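Local coordinates for hypothetical protein (Plasmodium falciparum, PDB 1ZSO), which is of unknown function and may bind zinc, although zinc binding has not been established for this protein, at residues B[11-17]-B[101-107]; B[37-41]-B[69-73]. Residue numbers count along the deposited sequence, not the author numbering.

Interaction 1: residues B[11-17]-B[101-107]; sequences NTVVRIK and WRDFASF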
# COMPACT_ATOMS: atom_id res chain seq x y z
N ASN B 11 -18.32 -4.02 7.73
CA ASN B 11 -17.49 -5.07 8.27
C ASN B 11 -17.53 -6.35 7.38
O ASN B 11 -18.61 -6.86 7.07
CB ASN B 11 -17.85 -5.35 9.72
CG ASN B 11 -16.72 -6.07 10.45
OD1 ASN B 11 -16.39 -7.22 10.15
ND2 ASN B 11 -16.10 -5.37 11.38
N THR B 12 -16.35 -6.82 6.94
CA THR B 12 -16.26 -7.89 5.95
C THR B 12 -15.50 -9.14 6.44
O THR B 12 -14.34 -9.05 6.84
CB THR B 12 -15.48 -7.43 4.67
OG1 THR B 12 -16.07 -6.25 4.10
CG2 THR B 12 -15.42 -8.55 3.65
N VAL B 13 -16.10 -10.31 6.34
CA VAL B 13 -15.49 -11.54 6.87
C VAL B 13 -14.92 -12.45 5.78
O VAL B 13 -15.50 -12.59 4.72
CB VAL B 13 -16.49 -12.32 7.77
CG1 VAL B 13 -15.86 -13.56 8.32
CG2 VAL B 13 -16.92 -11.47 8.91
N VAL B 14 -13.75 -13.02 6.02
CA VAL B 14 -13.27 -14.10 5.17
C VAL B 14 -13.52 -15.40 5.89
O VAL B 14 -13.04 -15.58 7.00
CB VAL B 14 -11.76 -14.02 4.87
CG1 VAL B 14 -11.31 -15.22 4.05
CG2 VAL B 14 -11.43 -12.76 4.13
N ARG B 15 -14.27 -16.30 5.26
CA ARG B 15 -14.56 -17.61 5.79
C ARG B 15 -13.81 -18.65 5.00
O ARG B 15 -13.74 -18.58 3.76
CB ARG B 15 -16.05 -17.89 5.70
CG ARG B 15 -16.88 -16.65 5.96
CD ARG B 15 -18.19 -16.95 6.65
NE ARG B 15 -19.02 -17.86 5.88
CZ ARG B 15 -19.51 -19.01 6.34
NH1 ARG B 15 -19.26 -19.39 7.59
NH2 ARG B 15 -20.28 -19.76 5.55
N ILE B 16 -13.25 -19.62 5.70
CA ILE B 16 -12.64 -20.75 5.05
C ILE B 16 -13.19 -22.10 5.52
O ILE B 16 -13.80 -22.23 6.60
CB ILE B 16 -11.09 -20.74 5.20
CG1 ILE B 16 -10.66 -21.25 6.57
CG2 ILE B 16 -10.52 -19.36 4.96
CD1 ILE B 16 -9.14 -21.37 6.66
N LYS B 17 -12.91 -23.10 4.69
CA LYS B 17 -13.29 -24.49 4.88
C LYS B 17 -12.20 -25.35 4.22
O LYS B 17 -11.75 -25.06 3.13
CB LYS B 17 -14.65 -24.73 4.21
CG LYS B 17 -15.18 -26.13 4.27
CD LYS B 17 -16.56 -26.13 3.63
CE LYS B 17 -16.98 -27.50 3.16
NZ LYS B 17 -18.45 -27.44 2.70
N TRP B 101 -17.32 -24.73 7.43
CA TRP B 101 -17.08 -23.29 7.22
C TRP B 101 -16.75 -22.62 8.55
O TRP B 101 -17.27 -23.01 9.59
CB TRP B 101 -18.30 -22.63 6.59
CG TRP B 101 -18.36 -22.89 5.12
CD1 TRP B 101 -19.19 -23.75 4.47
CD2 TRP B 101 -17.52 -22.30 4.10
NE1 TRP B 101 -18.93 -23.73 3.11
CE2 TRP B 101 -17.91 -22.83 2.86
CE3 TRP B 101 -16.49 -21.38 4.12
CZ2 TRP B 101 -17.30 -22.48 1.68
CZ3 TRP B 101 -15.90 -21.02 2.94
CH2 TRP B 101 -16.30 -21.58 1.74
N ARG B 102 -15.86 -21.65 8.54
CA ARG B 102 -15.50 -20.95 9.76
C ARG B 102 -14.93 -19.56 9.43
O ARG B 102 -14.13 -19.39 8.50
CB ARG B 102 -14.55 -21.81 10.64
CG ARG B 102 -13.59 -21.04 11.59
CD ARG B 102 -13.11 -21.84 12.85
NE ARG B 102 -12.40 -20.97 13.81
CZ ARG B 102 -11.74 -21.37 14.90
NH1 ARG B 102 -11.64 -22.66 15.23
NH2 ARG B 102 -11.14 -20.47 15.70
N ASP B 103 -15.39 -18.56 10.18
CA ASP B 103 -14.84 -17.23 10.11
C ASP B 103 -13.35 -17.28 10.39
O ASP B 103 -12.92 -17.87 11.38
CB ASP B 103 -15.54 -16.32 11.12
CG ASP B 103 -16.96 -15.96 10.70
OD1 ASP B 103 -17.35 -16.34 9.56
OD2 ASP B 103 -17.69 -15.29 11.48
N PHE B 104 -12.57 -16.67 9.50
CA PHE B 104 -11.13 -16.74 9.59
C PHE B 104 -10.53 -15.39 9.93
O PHE B 104 -9.58 -15.31 10.70
CB PHE B 104 -10.55 -17.25 8.25
CG PHE B 104 -9.10 -17.63 8.35
CD1 PHE B 104 -8.72 -18.79 9.00
CD2 PHE B 104 -8.11 -16.81 7.82
CE1 PHE B 104 -7.39 -19.12 9.14
CE2 PHE B 104 -6.77 -17.16 7.94
CZ PHE B 104 -6.41 -18.30 8.62
N ALA B 105 -11.06 -14.32 9.34
CA ALA B 105 -10.51 -12.98 9.53
C ALA B 105 -11.57 -11.96 9.18
O ALA B 105 -12.32 -12.14 8.21
CB ALA B 105 -9.27 -12.79 8.70
N SER B 106 -11.64 -10.87 9.94
CA SER B 106 -12.58 -9.79 9.60
C SER B 106 -11.82 -8.51 9.25
O SER B 106 -10.72 -8.27 9.79
CB SER B 106 -13.53 -9.53 10.76
OG SER B 106 -13.79 -10.73 11.46
N PHE B 107 -12.43 -7.70 8.37
CA PHE B 107 -11.88 -6.40 7.96
C PHE B 107 -12.92 -5.29 7.95
O PHE B 107 -14.02 -5.48 7.44
CB PHE B 107 -11.28 -6.48 6.57
CG PHE B 107 -10.30 -7.62 6.40
CD1 PHE B 107 -10.75 -8.90 6.13
CD2 PHE B 107 -8.94 -7.40 6.52
CE1 PHE B 107 -9.88 -9.93 6.01
CE2 PHE B 107 -8.07 -8.46 6.40
CZ PHE B 107 -8.53 -9.71 6.13

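Interaction 2: residues B[37-41]-B[69-73]; sequences NIRDS and FMIKW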
# COMPACT_ATOMS: atom_id res chain seq x y z
N ASN B 37 -8.55 -8.94 -4.65
CA ASN B 37 -9.08 -8.04 -5.63
C ASN B 37 -10.18 -7.19 -4.98
O ASN B 37 -11.10 -7.70 -4.32
CB ASN B 37 -9.68 -8.77 -6.81
CG ASN B 37 -8.68 -9.57 -7.61
OD1 ASN B 37 -7.47 -9.34 -7.62
ND2 ASN B 37 -9.23 -10.51 -8.37
N ILE B 38 -10.09 -5.89 -5.20
CA ILE B 38 -11.06 -4.93 -4.67
C ILE B 38 -11.77 -4.10 -5.73
O ILE B 38 -11.39 -4.06 -6.91
CB ILE B 38 -10.38 -3.99 -3.68
CG1 ILE B 38 -9.36 -3.13 -4.43
CG2 ILE B 38 -9.74 -4.85 -2.53
CD1 ILE B 38 -8.91 -1.85 -3.69
N ARG B 39 -12.82 -3.43 -5.27
CA ARG B 39 -13.59 -2.49 -6.08
C ARG B 39 -13.96 -1.25 -5.26
O ARG B 39 -14.14 -1.29 -4.03
CB ARG B 39 -14.86 -3.16 -6.60
CG ARG B 39 -15.58 -2.38 -7.71
CD ARG B 39 -17.01 -2.83 -7.71
NE ARG B 39 -17.90 -1.96 -8.47
CZ ARG B 39 -18.32 -2.23 -9.70
NH1 ARG B 39 -17.88 -3.33 -10.33
NH2 ARG B 39 -19.15 -1.39 -10.32
N ASP B 40 -14.04 -0.14 -5.96
CA ASP B 40 -14.54 1.09 -5.38
C ASP B 40 -16.02 0.90 -5.03
O ASP B 40 -16.82 0.44 -5.85
CB ASP B 40 -14.31 2.20 -6.40
CG ASP B 40 -14.68 3.56 -5.90
OD1 ASP B 40 -15.23 3.68 -4.77
OD2 ASP B 40 -14.46 4.52 -6.69
N SER B 41 -16.38 1.18 -3.79
CA SER B 41 -17.75 1.02 -3.34
C SER B 41 -18.65 2.09 -3.93
O SER B 41 -19.90 1.95 -3.91
CB SER B 41 -17.82 1.07 -1.82
OG SER B 41 -17.36 2.31 -1.33
N PHE B 69 -4.33 -0.75 4.70
CA PHE B 69 -4.36 -0.45 3.27
C PHE B 69 -5.22 0.78 2.98
O PHE B 69 -6.30 0.95 3.55
CB PHE B 69 -4.92 -1.62 2.44
CG PHE B 69 -4.88 -1.38 0.95
CD1 PHE B 69 -3.72 -1.59 0.23
CD2 PHE B 69 -5.99 -0.87 0.28
CE1 PHE B 69 -3.68 -1.34 -1.20
CE2 PHE B 69 -5.94 -0.63 -1.08
CZ PHE B 69 -4.76 -0.86 -1.83
N MSE B 70 -4.73 1.59 2.04
CA MSE B 70 -5.45 2.77 1.57
C MSE B 70 -5.36 2.98 0.04
O MSE B 70 -4.39 2.61 -0.61
CB MSE B 70 -4.88 4.03 2.19
CG MSE B 70 -5.36 4.39 3.56
SE MSE B 70 -4.97 6.37 3.77
CE MSE B 70 -3.12 6.24 4.24
N ILE B 71 -6.37 3.64 -0.50
CA ILE B 71 -6.38 4.00 -1.89
C ILE B 71 -7.21 5.27 -2.05
O ILE B 71 -8.21 5.45 -1.39
CB ILE B 71 -6.85 2.80 -2.77
CG1 ILE B 71 -6.73 3.11 -4.26
CG2 ILE B 71 -8.29 2.35 -2.47
CD1 ILE B 71 -6.90 1.85 -5.08
N LYS B 72 -6.71 6.16 -2.90
CA LYS B 72 -7.44 7.32 -3.33
C LYS B 72 -7.88 7.00 -4.77
O LYS B 72 -7.09 7.07 -5.73
CB LYS B 72 -6.55 8.56 -3.24
CG LYS B 72 -7.17 9.86 -3.72
CD LYS B 72 -6.15 10.97 -3.56
CE LYS B 72 -6.80 12.35 -3.44
NZ LYS B 72 -7.26 12.85 -4.78
N TRP B 73 -9.14 6.56 -4.87
CA TRP B 73 -9.72 6.02 -6.09
C TRP B 73 -9.68 7.00 -7.24
O TRP B 73 -9.45 6.59 -8.38
CB TRP B 73 -11.16 5.60 -5.85
CG TRP B 73 -11.30 4.31 -5.13
CD1 TRP B 73 -11.77 4.13 -3.89
CD2 TRP B 73 -11.00 3.01 -5.65
NE1 TRP B 73 -11.78 2.80 -3.58
CE2 TRP B 73 -11.29 2.10 -4.63
CE3 TRP B 73 -10.47 2.54 -6.87
CZ2 TRP B 73 -11.14 0.74 -4.81
CZ3 TRP B 73 -10.29 1.22 -7.02
CH2 TRP B 73 -10.65 0.32 -6.01

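Interaction 1: residues B[11-17]-B[101-107]
Strands 11-17 and 102-107 run antiparallel as neighbours in the six-stranded sheet, and a classic beta bulge interrupts their pairing. Thr12 and Phe107 form a hydrogen-bonded pair (Thr12 N to Phe107 O 2.7 Å, Phe107 N to Thr12 O 2.8 Å). At the bulge Phe104 and Ala105 both face Val14: Val14 O accepts Phe104 N at 2.8 Å and, weakly, Ala105 N at 3.3 Å. Phe104 has a helical-like phi/psi of -112/-41°, which fits the extra residue into one strand and shifts the register by one.

On the face of Val14, Ile16, Ala105 and Phe107, Val14 (chi1 t) sets CG2 against the ring edge of Phe107, 3.7 Å from CE1. Ile16 takes the p rotamer with chi2 t, sending CD1 to 3.5 Å from Phe104 CD1; the t rotamer of Phe104 brings its ring there. Aliphatic and aromatic residues suit buried Val14, Ile16, Ala105 and Phe107, the last edge-to-face with Trp34 and Phe36; partly exposed Arg102 at the end hydrogen-bonds Asn97.

The other face is more polar. Trp101 CD2 lies over one face of the Arg15 guanidinium, Arg15 NH1 comes within 3.5 Å of Trp101 CB, and Asp103 OD1 approaches the guanidinium edge, 4.1 Å from Arg15 NH1 but short of a salt bridge. Lys17 is all-trans, so its CD reaches 3.5 Å from the centroid of the Trp101 five-membered ring in a CH-pi contact, opposite Arg15 across the indole. Main-chain hydrogen bonds thus set the register, apolar contacts fill the core side, and on the other the aliphatic part of lysine meets the ring.

Interaction 2: residues B[37-41]-B[69-73]
This is side-chain packing between two antiparallel beta sheets, apolar at Ile38 and CH-pi at Asp40: strand 34-40, central in a three-stranded sheet, faces strand 69-71, an outermost strand of the six-stranded sheet within this chain, and the loop after it. No hydrogen bond joins the segments. Ile38 and Asp40 carry the contact on their strand. Ile38 CD1 lies 3.6 Å from Trp73 CZ2, 4.1 Å from Phe69 CE2 and 4.4 Å from Ile71 CG2; a branched aliphatic side chain suits a site lined by two aromatic rings and another isoleucine. Phe69 and Ile71, two apart on an extended strand, both direct their CA-to-CB bonds toward segment 37-41, whereas Met70, a selenomethionine here, packs on Arg53 of the second subunit.

Trp73 contributes the most buried area, its broad indole spanning the gap to the end of strand 37-40. Its NE1 hydrogen-bonds Gly111 O. Asp40 turns its carboxylate to the chain just beyond it, OD1 accepting from Thr42 N and OD2 hydrogen-bonding Ser43 OG, so its methylene can serve as an apolar surface. Asp40 N lies over the indole face, 3.2 Å from Trp73 CZ2, and Asp40 CB makes the CH-pi contact, 3.6 Å from the centroid of the Trp73 five-membered ring and 17° off the ring normal.

The centres of interactions 1 and 2 are about 19 Å apart, and their nearest atoms about 8 Å apart, so the two do not touch. Along the chain the order is 11-17, 37-41, 69-73, 101-107: both segments of interaction 2 fall between those of interaction 1. The six-stranded sheet is common to both. Interaction 1 pairs two neighbouring strands within it, and strand 80-85 separates strand 102-110 from strand 69-71, where interaction 2 joins the sheet to the three-stranded one. One contact therefore builds the sheet and the other ties its margin to a second sheet, in a fold without helices. Leu114 on strand 112-117 is a common neighbour of Phe107 and Ile38.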